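Local structure of diaminopimelate decarboxylase (Psychromonas ingrahamii, 4XG1) at residues E15-E20 with D396-F401; E213-L218 with S233-G238; I324-D329 with G365-I370; S386-A391 with E407-L412. The protein probably catalyses the pyridoxal 5'-phosphate-dependent decarboxylation of meso-diaminopimelate to L-lysine, the closing step of lysine biosynthesis by this route. All blocks are in the same frame, centred on the assembly; numbering follows the deposited sequence.

In the fold
Contacts 1 and 3 are neighbours, with centres about 17 Å apart: both reach the mixed sheet that includes strands 367-371, 391-396 and 399-404, and they meet where Val19 and Glu20 pack on Leu326. Contact 4, centred about 25 Å from each, joins the loops just before strand 391-396 and just after strand 399-404, so its segments alternate along the chain with those of contact 1. Contact 2 stands apart, 40 to 43 Å from the others between centres, within the parallel barrel. In sequence it closes before contact 3 opens, and contact 1 spans both. The N-terminal segment is thus tied to the C-terminal sheet domain, while contacts 1 and 4 also touch the second subunit.

Contact 1: E15-E20 with D396-F401; sequences EGLPVE and DGEKAF
Glu15 reaches across to the tip of the hairpin formed by strands 391-396 and 399-404, where its OE1 accepts a hydrogen bond from Gly397 N at 2.8 Å (N-H...O 159°). The donor arrives nearly along the C-O axis of the carboxylate. Glu15 CG lies anti to the carbonyl carbon (chi1 -60°) and the chain beyond it is extended, which carries the acid past Gly397 O towards the type II' turn Asp396-Lys399. The backbone adds a more bent bond, Gly16 N to Gly397 O at 2.8 Å (133°); Gly16 has no CB to stand in the way of this close approach. Leu17 completes the tight part: its CD2 lies 3.4 Å from Glu398 O, and its CD1 is 3.9 Å from Ala400 CB, while Val22 of helix 19-26 packs on both residues. The solvent side is looser. There the exposed Glu398 brings CG to 3.8 Å from Gly16 O.

The other oxygen, Glu15 OE2, takes hydrogen bonds from Ser34 OG and Ala36 N, at the start of helix 35-49. An alanine at Glu15 would probably leave Gly397 N without its carboxylate mate, and Ser34 OG and Ala36 N would lose theirs, so the turn would be freer to shift. Glu15 OE1 also lies 4.3 Å from Asp396 OD1, but Asp396 OD2 is paired with Arg35. Main-chain donors, a helix start and this nearby arginine would together offset the repulsion and probably keep both acids ionised.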
loop_
_atom_site.group_PDB
_atom_site.type_symbol
_atom_site.label_atom_id
_atom_site.label_comp_id
_atom_site.label_asym_id
_atom_site.label_seq_id
_atom_site.Cartn_x
_atom_site.Cartn_y
_atom_site.Cartn_z
ATOM N N GLU B 15 -4.329 -12.785 25.378
ATOM C CA GLU B 15 -3.985 -12.680 26.789
ATOM C C GLU B 15 -5.269 -13.026 27.584
ATOM O O GLU B 15 -5.912 -14.049 27.296
ATOM C CB GLU B 15 -3.392 -11.308 27.074
ATOM C CG GLU B 15 -2.126 -11.080 26.258
ATOM C CD GLU B 15 -1.351 -9.827 26.622
ATOM O OE1 GLU B 15 -1.603 -9.255 27.718
ATOM O OE2 GLU B 15 -0.494 -9.404 25.808
ATOM N N GLY B 16 -5.707 -12.160 28.480
ATOM C CA GLY B 16 -6.865 -12.454 29.303
ATOM C C GLY B 16 -8.239 -12.222 28.694
ATOM O O GLY B 16 -9.241 -12.500 29.338
ATOM N N LEU B 17 -8.315 -11.745 27.454
ATOM C CA LEU B 17 -9.594 -11.343 26.902
ATOM C C LEU B 17 -10.032 -12.195 25.727
ATOM O O LEU B 17 -9.226 -12.565 24.855
ATOM C CB LEU B 17 -9.531 -9.898 26.477
ATOM C CG LEU B 17 -9.530 -8.826 27.561
ATOM C CD1 LEU B 17 -9.367 -7.463 26.889
ATOM C CD2 LEU B 17 -10.813 -8.843 28.393
ATOM N N PRO B 18 -11.308 -12.534 25.694
ATOM C CA PRO B 18 -11.834 -13.101 24.468
ATOM C C PRO B 18 -11.741 -12.079 23.311
ATOM O O PRO B 18 -12.052 -10.908 23.492
ATOM C CB PRO B 18 -13.311 -13.407 24.791
ATOM C CG PRO B 18 -13.545 -12.946 26.179
ATOM C CD PRO B 18 -12.347 -12.201 26.671
ATOM N N VAL B 19 -11.353 -12.556 22.141
ATOM C CA VAL B 19 -11.221 -11.703 20.994
ATOM C C VAL B 19 -12.587 -11.167 20.611
ATOM O O VAL B 19 -12.706 -10.019 20.293
ATOM C CB VAL B 19 -10.541 -12.458 19.844
ATOM C CG1 VAL B 19 -10.635 -11.688 18.540
ATOM C CG2 VAL B 19 -9.082 -12.730 20.195
ATOM N N GLU B 20 -13.626 -11.983 20.687
ATOM C CA GLU B 20 -14.974 -11.533 20.336
ATOM C C GLU B 20 -15.375 -10.302 21.145
ATOM O O GLU B 20 -16.157 -9.488 20.687
ATOM C CB GLU B 20 -15.999 -12.650 20.543
ATOM C CG GLU B 20 -16.412 -12.901 21.991
ATOM C CD GLU B 20 -17.330 -14.113 22.156
ATOM O OE1 GLU B 20 -17.335 -14.725 23.248
ATOM O OE2 GLU B 20 -18.056 -14.464 21.196
ATOM N N ASP B 396 -3.691 -5.709 27.107
ATOM C CA ASP B 396 -2.810 -5.881 28.251
ATOM C C ASP B 396 -3.558 -6.638 29.350
ATOM O O ASP B 396 -4.461 -6.097 29.999
ATOM C CB ASP B 396 -2.357 -4.531 28.769
ATOM C CG ASP B 396 -1.309 -4.668 29.817
ATOM O OD1 ASP B 396 -1.062 -5.851 30.214
ATOM O OD2 ASP B 396 -0.704 -3.619 30.208
ATOM N N GLY B 397 -3.197 -7.891 29.535
ATOM C CA GLY B 397 -3.861 -8.726 30.509
ATOM C C GLY B 397 -5.336 -8.832 30.244
ATOM O O GLY B 397 -5.767 -9.547 29.349
ATOM N N GLU B 398 -6.112 -8.082 31.014
ATOM C CA GLU B 398 -7.568 -8.066 30.866
ATOM C C GLU B 398 -8.089 -6.709 30.405
ATOM O O GLU B 398 -9.297 -6.487 30.390
ATOM C CB GLU B 398 -8.238 -8.489 32.180
ATOM C CG GLU B 398 -8.987 -9.811 32.066
ATOM C CD GLU B 398 -9.697 -10.243 33.341
ATOM O OE1 GLU B 398 -9.003 -10.345 34.384
ATOM O OE2 GLU B 398 -10.932 -10.519 33.276
ATOM N N LYS B 399 -7.176 -5.819 30.039
ATOM C CA LYS B 399 -7.512 -4.494 29.539
ATOM C C LYS B 399 -7.143 -4.303 28.063
ATOM O O LYS B 399 -6.054 -4.687 27.635
ATOM C CB LYS B 399 -6.795 -3.456 30.363
ATOM C CG LYS B 399 -7.426 -3.309 31.733
ATOM C CD LYS B 399 -6.561 -2.502 32.675
ATOM C CE LYS B 399 -5.086 -2.757 32.392
ATOM N NZ LYS B 399 -4.173 -2.125 33.370
ATOM N N ALA B 400 -8.089 -3.743 27.310
ATOM C CA ALA B 400 -7.933 -3.442 25.880
ATOM C C ALA B 400 -7.905 -1.949 25.677
ATOM O O ALA B 400 -8.792 -1.258 26.125
ATOM C CB ALA B 400 -9.089 -4.027 25.105
ATOM N N PHE B 401 -6.865 -1.445 25.036
ATOM C CA PHE B 401 -6.803 -0.038 24.729
ATOM C C PHE B 401 -6.749 0.237 23.222
ATOM O O PHE B 401 -6.132 -0.501 22.424
ATOM C CB PHE B 401 -5.672 0.576 25.504
ATOM C CG PHE B 401 -5.724 2.069 25.578
ATOM C CD1 PHE B 401 -6.452 2.701 26.580
ATOM C CD2 PHE B 401 -5.017 2.873 24.663
ATOM C CE1 PHE B 401 -6.479 4.092 26.657
ATOM C CE2 PHE B 401 -5.031 4.258 24.757
ATOM C CZ PHE B 401 -5.768 4.861 25.743
#

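Contact 2: E213-L218 with S233-G238; sequences EALDKL and SHLDLG
Leu215 and Leu218 of helix 209-227 meet Leu235 of strand 234-236 and Leu237 just after it, within the beta-alpha-beta unit of strand 192-198, helix 209-227 and strand 234-236 of the TIM barrel. Everything that passes between helix and strand segments here is apolar. Leu215 CD1 sits tightly on Leu235 CD2, at 3.4 Å, the two side chains crossing at a slant. Leu235 CG is anti to the backbone N (chi1 176°), and its two methyls divide the work: CD2 takes Leu215, while CD1 lies 4.0 Å from Leu218 CD1 and equally near Leu218 CB. Leu218 and Leu237 run antiparallel alongside each other, with CD1 of Leu218 4.2 Å from CD2 of Leu237. Val197 of strand 192-198 and Leu271 of strand 270-273 extend the same apolar layer.

The polar side chain of Asp236 takes no part in the contact with the helix. It points away, and its OD1 accepts from Gly238 N at 2.9 Å (161°), closing an Asx turn as the chain leaves strand 234-236 for Gly240, a predicted cofactor-binding residue. The chemistry thus splits in two: undirected methyl packing keeps helix and strand together, while a directed bond probably helps to set the bend of the chain that follows.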
loop_
_atom_site.group_PDB
_atom_site.type_symbol
_atom_site.label_atom_id
_atom_site.label_comp_id
_atom_site.label_asym_id
_atom_site.label_seq_id
_atom_site.Cartn_x
_atom_site.Cartn_y
_atom_site.Cartn_z
ATOM N N GLU B 213 27.809 -15.934 8.088
ATOM C CA GLU B 213 28.632 -15.634 6.928
ATOM C C GLU B 213 28.860 -14.149 6.773
ATOM O O GLU B 213 29.971 -13.712 6.524
ATOM C CB GLU B 213 28.042 -16.235 5.668
ATOM C CG GLU B 213 29.078 -16.203 4.549
ATOM C CD GLU B 213 28.828 -17.160 3.394
ATOM O OE1 GLU B 213 27.881 -18.003 3.425
ATOM O OE2 GLU B 213 29.616 -17.083 2.438
ATOM N N ALA B 214 27.809 -13.369 6.941
ATOM C CA ALA B 214 27.890 -11.918 6.836
ATOM C C ALA B 214 28.752 -11.297 7.935
ATOM O O ALA B 214 29.587 -10.413 7.679
ATOM C CB ALA B 214 26.488 -11.321 6.894
ATOM N N LEU B 215 28.531 -11.758 9.158
ATOM C CA LEU B 215 29.357 -11.322 10.260
ATOM C C LEU B 215 30.867 -11.518 10.002
ATOM O O LEU B 215 31.664 -10.541 10.001
ATOM C CB LEU B 215 28.934 -12.055 11.528
ATOM C CG LEU B 215 29.775 -11.845 12.775
ATOM C CD1 LEU B 215 29.969 -10.362 13.003
ATOM C CD2 LEU B 215 29.093 -12.491 13.933
ATOM N N ASP B 216 31.250 -12.769 9.737
ATOM C CA ASP B 216 32.645 -13.100 9.391
ATOM C C ASP B 216 33.257 -12.067 8.465
ATOM O O ASP B 216 34.306 -11.516 8.760
ATOM C CB ASP B 216 32.723 -14.495 8.767
ATOM C CG ASP B 216 32.446 -15.622 9.788
ATOM O OD1 ASP B 216 32.391 -15.322 11.010
ATOM O OD2 ASP B 216 32.267 -16.798 9.382
ATOM N N LYS B 217 32.615 -11.783 7.346
ATOM C CA LYS B 217 33.233 -10.915 6.334
ATOM C C LYS B 217 33.291 -9.503 6.755
ATOM O O LYS B 217 34.117 -8.737 6.257
ATOM C CB LYS B 217 32.474 -10.986 5.034
ATOM C CG LYS B 217 32.138 -12.449 4.768
ATOM C CD LYS B 217 32.929 -12.951 3.604
ATOM C CE LYS B 217 32.272 -14.222 3.155
ATOM N NZ LYS B 217 32.922 -14.734 1.936
ATOM N N LEU B 218 32.390 -9.124 7.641
ATOM C CA LEU B 218 32.420 -7.771 8.178
ATOM C C LEU B 218 33.506 -7.602 9.272
ATOM O O LEU B 218 34.125 -6.535 9.353
ATOM C CB LEU B 218 31.036 -7.358 8.719
ATOM C CG LEU B 218 29.905 -7.290 7.690
ATOM C CD1 LEU B 218 28.565 -7.078 8.380
ATOM C CD2 LEU B 218 30.109 -6.229 6.629
ATOM N N SER B 233 33.463 1.582 16.346
ATOM C CA SER B 233 32.885 1.475 17.706
ATOM C C SER B 233 31.755 0.454 17.798
ATOM O O SER B 233 31.527 -0.150 18.871
ATOM C CB SER B 233 32.363 2.830 18.171
ATOM O OG SER B 233 33.200 3.871 17.691
ATOM N N HIS B 234 31.021 0.278 16.688
ATOM C CA HIS B 234 29.915 -0.716 16.647
ATOM C C HIS B 234 29.723 -1.365 15.278
ATOM O O HIS B 234 30.131 -0.829 14.239
ATOM C CB HIS B 234 28.590 -0.086 17.114
ATOM C CG HIS B 234 28.072 0.982 16.202
ATOM N ND1 HIS B 234 27.353 0.702 15.056
ATOM C CD2 HIS B 234 28.181 2.338 16.257
ATOM C CE1 HIS B 234 27.064 1.830 14.432
ATOM N NE2 HIS B 234 27.542 2.839 15.147
ATOM N N LEU B 235 29.105 -2.535 15.333
ATOM C CA LEU B 235 28.745 -3.303 14.163
ATOM C C LEU B 235 27.256 -3.588 14.188
ATOM O O LEU B 235 26.748 -4.231 15.128
ATOM C CB LEU B 235 29.475 -4.636 14.175
ATOM C CG LEU B 235 29.108 -5.596 13.036
ATOM C CD1 LEU B 235 29.596 -5.069 11.701
ATOM C CD2 LEU B 235 29.696 -6.958 13.342
ATOM N N ASP B 236 26.567 -3.102 13.159
ATOM C CA ASP B 236 25.114 -3.228 13.048
ATOM C C ASP B 236 24.781 -4.349 12.046
ATOM O O ASP B 236 25.095 -4.268 10.862
ATOM C CB ASP B 236 24.550 -1.871 12.580
ATOM C CG ASP B 236 23.010 -1.830 12.574
ATOM O OD1 ASP B 236 22.340 -2.852 12.317
ATOM O OD2 ASP B 236 22.473 -0.725 12.723
ATOM N N LEU B 237 24.149 -5.387 12.534
ATOM C CA LEU B 237 23.828 -6.546 11.723
ATOM C C LEU B 237 22.420 -6.584 11.103
ATOM O O LEU B 237 21.983 -7.607 10.585
ATOM C CB LEU B 237 24.030 -7.792 12.577
ATOM C CG LEU B 237 25.485 -7.966 12.972
ATOM C CD1 LEU B 237 25.627 -9.118 13.956
ATOM C CD2 LEU B 237 26.358 -8.195 11.734
ATOM N N GLY B 238 21.719 -5.459 11.142
ATOM C CA GLY B 238 20.417 -5.333 10.535
ATOM C C GLY B 238 19.416 -6.250 11.172
ATOM O O GLY B 238 19.590 -6.673 12.328
#

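Contact 3: I324-D329 with G365-I370; sequences IPLNTD and GDYLVI
Ile324 and Val369 face each other as an antiparallel hydrogen-bonded pair where strand 323-325 joins strand 367-371 of the C-terminal beta domain. Two backbone bonds of 2.9 Å frame the pair, Val369 N to Ile324 O and the nearly straight Ile324 N to Val369 O. On one face of the sheet the two side chains lie at a slant to each other. Ile324 CG1 stands between the backbone N and the carbonyl carbon (chi1 67°), the crowded position, and this brings it to 4.0 Å from Val369 CB.

Leu326, just past the strand end, works on two partners with separate methyls. It lies alongside Tyr367, the two side chains running in the same direction, and its CD2 rests 3.6 Å from Tyr367 CB, continuing obliquely onto the ring. Against Val369 it stands at about a right angle, CD1 meeting Val369 CG2 at 4.0 Å. Helix 19-26 closes over this leucine. The backbone bond from Leu326 N to Tyr367 O is weak and doubtful.

Pro325 and Leu368 form the next, non-hydrogen-bonded pair and turn to the other face of the sheet, where Val290 of strand 284-294 touches Leu368. Proline suits this position, for its nitrogen carries no hydrogen. Leu368 CD2 bends back across the strand gap to lie 3.9 Å from Pro325 CA.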
loop_
_atom_site.group_PDB
_atom_site.type_symbol
_atom_site.label_atom_id
_atom_site.label_comp_id
_atom_site.label_asym_id
_atom_site.label_seq_id
_atom_site.Cartn_x
_atom_site.Cartn_y
_atom_site.Cartn_z
ATOM N N ILE B 324 -7.937 -18.422 10.818
ATOM C CA ILE B 324 -8.565 -19.313 11.766
ATOM C C ILE B 324 -9.861 -18.722 12.333
ATOM O O ILE B 324 -10.021 -17.509 12.383
ATOM C CB ILE B 324 -7.625 -19.632 12.935
ATOM C CG1 ILE B 324 -7.355 -18.399 13.776
ATOM C CG2 ILE B 324 -6.345 -20.211 12.398
ATOM C CD1 ILE B 324 -6.457 -18.671 14.958
ATOM N N PRO B 325 -10.784 -19.592 12.800
ATOM C CA PRO B 325 -12.078 -19.124 13.273
ATOM C C PRO B 325 -11.961 -18.561 14.669
ATOM O O PRO B 325 -11.023 -18.849 15.376
ATOM C CB PRO B 325 -12.943 -20.399 13.260
ATOM C CG PRO B 325 -11.981 -21.494 13.530
ATOM C CD PRO B 325 -10.681 -21.068 12.879
ATOM N N LEU B 326 -12.936 -17.757 15.052
ATOM C CA LEU B 326 -12.952 -17.151 16.364
ATOM C C LEU B 326 -13.336 -18.160 17.447
ATOM O O LEU B 326 -12.972 -18.002 18.616
ATOM C CB LEU B 326 -13.921 -15.982 16.334
ATOM C CG LEU B 326 -13.810 -15.012 17.490
ATOM C CD1 LEU B 326 -12.441 -14.351 17.520
ATOM C CD2 LEU B 326 -14.900 -13.956 17.387
ATOM N N ASN B 327 -14.057 -19.211 17.044
ATOM C CA ASN B 327 -14.477 -20.293 17.936
ATOM C C ASN B 327 -14.351 -21.682 17.285
ATOM O O ASN B 327 -14.815 -21.896 16.150
ATOM C CB ASN B 327 -15.937 -20.074 18.348
ATOM C CG ASN B 327 -16.315 -20.835 19.606
ATOM O OD1 ASN B 327 -15.524 -21.620 20.162
ATOM N ND2 ASN B 327 -17.519 -20.590 20.082
ATOM N N THR B 328 -13.752 -22.623 18.020
ATOM C CA THR B 328 -13.647 -24.017 17.560
ATOM C C THR B 328 -14.900 -24.846 17.847
ATOM O O THR B 328 -15.170 -25.815 17.134
ATOM C CB THR B 328 -12.475 -24.745 18.220
ATOM O OG1 THR B 328 -12.431 -24.392 19.600
ATOM C CG2 THR B 328 -11.168 -24.366 17.549
ATOM N N ASP B 329 -15.662 -24.461 18.868
ATOM C CA ASP B 329 -16.896 -25.166 19.201
ATOM C C ASP B 329 -18.084 -24.210 19.260
ATOM O O ASP B 329 -18.496 -23.789 20.346
ATOM N N GLY B 365 -21.685 -13.901 8.857
ATOM C CA GLY B 365 -21.700 -13.237 10.153
ATOM C C GLY B 365 -20.600 -13.646 11.062
ATOM O O GLY B 365 -20.325 -12.972 12.040
ATOM N N ASP B 366 -19.940 -14.747 10.761
ATOM C CA ASP B 366 -18.803 -15.203 11.593
ATOM C C ASP B 366 -17.589 -14.258 11.511
ATOM O O ASP B 366 -17.335 -13.651 10.472
ATOM C CB ASP B 366 -18.343 -16.596 11.131
ATOM C CG ASP B 366 -19.246 -17.714 11.614
ATOM O OD1 ASP B 366 -19.910 -17.533 12.662
ATOM O OD2 ASP B 366 -19.294 -18.793 10.935
ATOM N N TYR B 367 -16.807 -14.245 12.578
ATOM C CA TYR B 367 -15.548 -13.551 12.621
ATOM C C TYR B 367 -14.365 -14.489 12.332
ATOM O O TYR B 367 -14.292 -15.587 12.865
ATOM C CB TYR B 367 -15.342 -12.941 13.996
ATOM C CG TYR B 367 -16.231 -11.783 14.262
ATOM C CD1 TYR B 367 -16.152 -10.640 13.486
ATOM C CD2 TYR B 367 -17.133 -11.799 15.304
ATOM C CE1 TYR B 367 -16.967 -9.544 13.725
ATOM C CE2 TYR B 367 -17.954 -10.714 15.553
ATOM C CZ TYR B 367 -17.867 -9.584 14.748
ATOM O OH TYR B 367 -18.667 -8.493 14.978
ATOM N N LEU B 368 -13.433 -14.047 11.490
ATOM C CA LEU B 368 -12.181 -14.762 11.239
ATOM C C LEU B 368 -10.991 -13.943 11.680
ATOM O O LEU B 368 -11.045 -12.739 11.753
ATOM C CB LEU B 368 -12.030 -15.068 9.774
ATOM C CG LEU B 368 -13.067 -16.005 9.187
ATOM C CD1 LEU B 368 -12.913 -16.133 7.693
ATOM C CD2 LEU B 368 -12.890 -17.355 9.843
ATOM N N VAL B 369 -9.922 -14.636 12.003
ATOM C CA VAL B 369 -8.720 -14.030 12.554
ATOM C C VAL B 369 -7.616 -14.403 11.580
ATOM O O VAL B 369 -7.429 -15.577 11.266
ATOM C CB VAL B 369 -8.420 -14.590 13.949
ATOM C CG1 VAL B 369 -7.009 -14.295 14.383
ATOM C CG2 VAL B 369 -9.403 -14.035 14.955
ATOM N N ILE B 370 -6.895 -13.392 11.105
ATOM C CA ILE B 370 -5.759 -13.584 10.210
ATOM C C ILE B 370 -4.565 -13.420 11.081
ATOM O O ILE B 370 -4.382 -12.361 11.701
ATOM C CB ILE B 370 -5.753 -12.518 9.124
ATOM C CG1 ILE B 370 -7.092 -12.586 8.414
ATOM C CG2 ILE B 370 -4.644 -12.748 8.124
ATOM C CD1 ILE B 370 -7.438 -11.314 7.713
#

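Contact 4: S386-A391 with E407-L412; sequences SRCRAA and EELKDL
Glu407 and Arg389 bind each other where the chain enters and leaves the hairpin of strands 391-396 and 399-404, at the interface of the homodimer. Glu407 N gives a hydrogen bond to Arg389 O at 3.1 Å, a single backbone bond just beyond the strand ends. From there the glutamate can be followed outwards. Its CB lies 3.9 Å from Cys388 CB, and its CG passes Arg389 N and CB. Because CG is anti to the carbonyl carbon (chi1 -65°) and the chain is extended beyond it, CD arrives against Arg389 CB at 3.4 Å. At the tip the oxygens part: OE1 accepts from Arg389 N at 2.9 Å, and OE2 forms a salt bridge with Arg389 NE at 3.1 Å. Both donors come from above the carboxylate plane. The guanidinium presents its edge, with its plane turned 74° from the carboxylate.

Glu407 OE1 has a further donor in Asn383 ND2. Arg389 NH1 bonds to Asn383 OD1 of the second subunit and lies close to Arg389 NH1 of that subunit, so the acid would help to offset two crowded positive charges. An alanine in place of Glu407 would probably leave Arg389 NE without its mate and the two neighbouring arginines less well compensated.

Away from the salt bridge the packing is apolar. Cys388 SG touches Leu409 CD2 at 3.8 Å, and Gly85 of the second subunit packs on Leu409 and Leu412. Leu412 sets CD2 near Arg387 O and CD1 3.5 Å from Ser386 O.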
loop_
_atom_site.group_PDB
_atom_site.type_symbol
_atom_site.label_atom_id
_atom_site.label_comp_id
_atom_site.label_asym_id
_atom_site.label_seq_id
_atom_site.Cartn_x
_atom_site.Cartn_y
_atom_site.Cartn_z
ATOM N N SER B 386 -11.588 4.105 -1.048
ATOM C CA SER B 386 -12.071 5.024 -0.055
ATOM C C SER B 386 -12.617 4.288 1.137
ATOM O O SER B 386 -13.688 4.605 1.636
ATOM C CB SER B 386 -13.115 5.984 -0.643
ATOM O OG SER B 386 -12.495 6.887 -1.565
ATOM N N ARG B 387 -11.839 3.302 1.592
ATOM C CA ARG B 387 -12.112 2.559 2.808
ATOM C C ARG B 387 -11.317 3.204 3.924
ATOM O O ARG B 387 -10.191 3.612 3.723
ATOM C CB ARG B 387 -11.682 1.106 2.647
ATOM C CG ARG B 387 -12.537 0.380 1.650
ATOM C CD ARG B 387 -11.980 -0.955 1.227
ATOM N NE ARG B 387 -11.609 -1.777 2.375
ATOM C CZ ARG B 387 -12.435 -2.475 3.134
ATOM N NH1 ARG B 387 -13.732 -2.459 2.875
ATOM N NH2 ARG B 387 -11.956 -3.136 4.183
ATOM N N CYS B 388 -11.908 3.312 5.090
ATOM C CA CYS B 388 -11.245 3.854 6.266
ATOM C C CYS B 388 -10.276 2.844 6.857
ATOM O O CYS B 388 -10.591 1.680 6.925
ATOM C CB CYS B 388 -12.288 4.193 7.323
ATOM S SG CYS B 388 -13.298 5.572 6.806
ATOM N N ARG B 389 -9.132 3.308 7.300
ATOM C CA ARG B 389 -8.198 2.437 7.931
ATOM C C ARG B 389 -8.746 1.888 9.249
ATOM O O ARG B 389 -9.459 2.584 9.988
ATOM C CB ARG B 389 -6.804 3.080 8.148
ATOM C CG ARG B 389 -5.969 2.933 6.902
ATOM C CD ARG B 389 -4.531 3.376 7.047
ATOM N NE ARG B 389 -4.395 4.819 6.848
ATOM C CZ ARG B 389 -3.378 5.423 6.262
ATOM N NH1 ARG B 389 -3.429 6.724 6.170
ATOM N NH2 ARG B 389 -2.344 4.768 5.748
ATOM N N ALA B 390 -8.362 0.653 9.502
ATOM C CA ALA B 390 -8.816 -0.123 10.614
ATOM C C ALA B 390 -8.392 0.442 11.939
ATOM O O ALA B 390 -7.426 1.181 12.050
ATOM C CB ALA B 390 -8.246 -1.530 10.498
ATOM N N ALA B 391 -9.152 0.081 12.945
ATOM C CA ALA B 391 -8.801 0.396 14.314
ATOM C C ALA B 391 -7.708 -0.540 14.719
ATOM O O ALA B 391 -7.654 -1.640 14.232
ATOM C CB ALA B 391 -10.002 0.250 15.236
ATOM N N GLU B 407 -10.320 5.322 11.236
ATOM C CA GLU B 407 -10.562 6.591 10.533
ATOM C C GLU B 407 -12.046 6.817 10.280
ATOM O O GLU B 407 -12.805 5.874 10.092
ATOM C CB GLU B 407 -9.835 6.617 9.210
ATOM C CG GLU B 407 -8.347 6.580 9.386
ATOM C CD GLU B 407 -7.602 6.418 8.092
ATOM O OE1 GLU B 407 -8.170 5.992 7.046
ATOM O OE2 GLU B 407 -6.389 6.764 8.116
ATOM N N GLU B 408 -12.466 8.073 10.308
ATOM C CA GLU B 408 -13.825 8.461 9.930
ATOM C C GLU B 408 -13.814 8.857 8.433
ATOM O O GLU B 408 -12.804 9.285 7.900
ATOM C CB GLU B 408 -14.304 9.674 10.726
ATOM C CG GLU B 408 -14.280 9.523 12.230
ATOM C CD GLU B 408 -15.394 8.630 12.741
ATOM O OE1 GLU B 408 -16.573 8.678 12.293
ATOM O OE2 GLU B 408 -15.092 7.854 13.661
ATOM N N LEU B 409 -14.973 8.718 7.798
ATOM C CA LEU B 409 -15.115 9.017 6.398
ATOM C C LEU B 409 -14.641 10.420 6.049
ATOM O O LEU B 409 -13.919 10.589 5.082
ATOM C CB LEU B 409 -16.568 8.888 5.937
ATOM C CG LEU B 409 -17.210 7.519 5.943
ATOM C CD1 LEU B 409 -18.685 7.671 5.572
ATOM C CD2 LEU B 409 -16.522 6.582 4.979
ATOM N N LYS B 410 -14.990 11.407 6.851
ATOM C CA LYS B 410 -14.584 12.785 6.571
ATOM C C LYS B 410 -13.062 13.017 6.632
ATOM O O LYS B 410 -12.563 14.015 6.111
ATOM C CB LYS B 410 -15.331 13.775 7.454
ATOM C CG LYS B 410 -14.980 13.690 8.940
ATOM C CD LYS B 410 -15.862 14.470 9.870
ATOM C CE LYS B 410 -17.255 13.892 9.873
ATOM N NZ LYS B 410 -17.410 13.051 11.094
ATOM N N ASP B 411 -12.308 12.085 7.186
ATOM C CA ASP B 411 -10.853 12.151 7.093
ATOM C C ASP B 411 -10.349 11.792 5.708
ATOM O O ASP B 411 -9.190 12.089 5.393
ATOM C CB ASP B 411 -10.175 11.207 8.114
ATOM C CG ASP B 411 -10.505 11.562 9.579
ATOM O OD1 ASP B 411 -10.683 12.791 9.841
ATOM O OD2 ASP B 411 -10.518 10.599 10.450
ATOM N N LEU B 412 -11.156 11.090 4.911
ATOM C CA LEU B 412 -10.655 10.571 3.641
ATOM C C LEU B 412 -10.204 11.687 2.701
ATOM O O LEU B 412 -9.200 11.553 2.049
ATOM C CB LEU B 412 -11.689 9.706 2.951
ATOM C CG LEU B 412 -12.006 8.349 3.606
ATOM C CD1 LEU B 412 -13.249 7.764 2.989
ATOM C CD2 LEU B 412 -10.883 7.376 3.476
#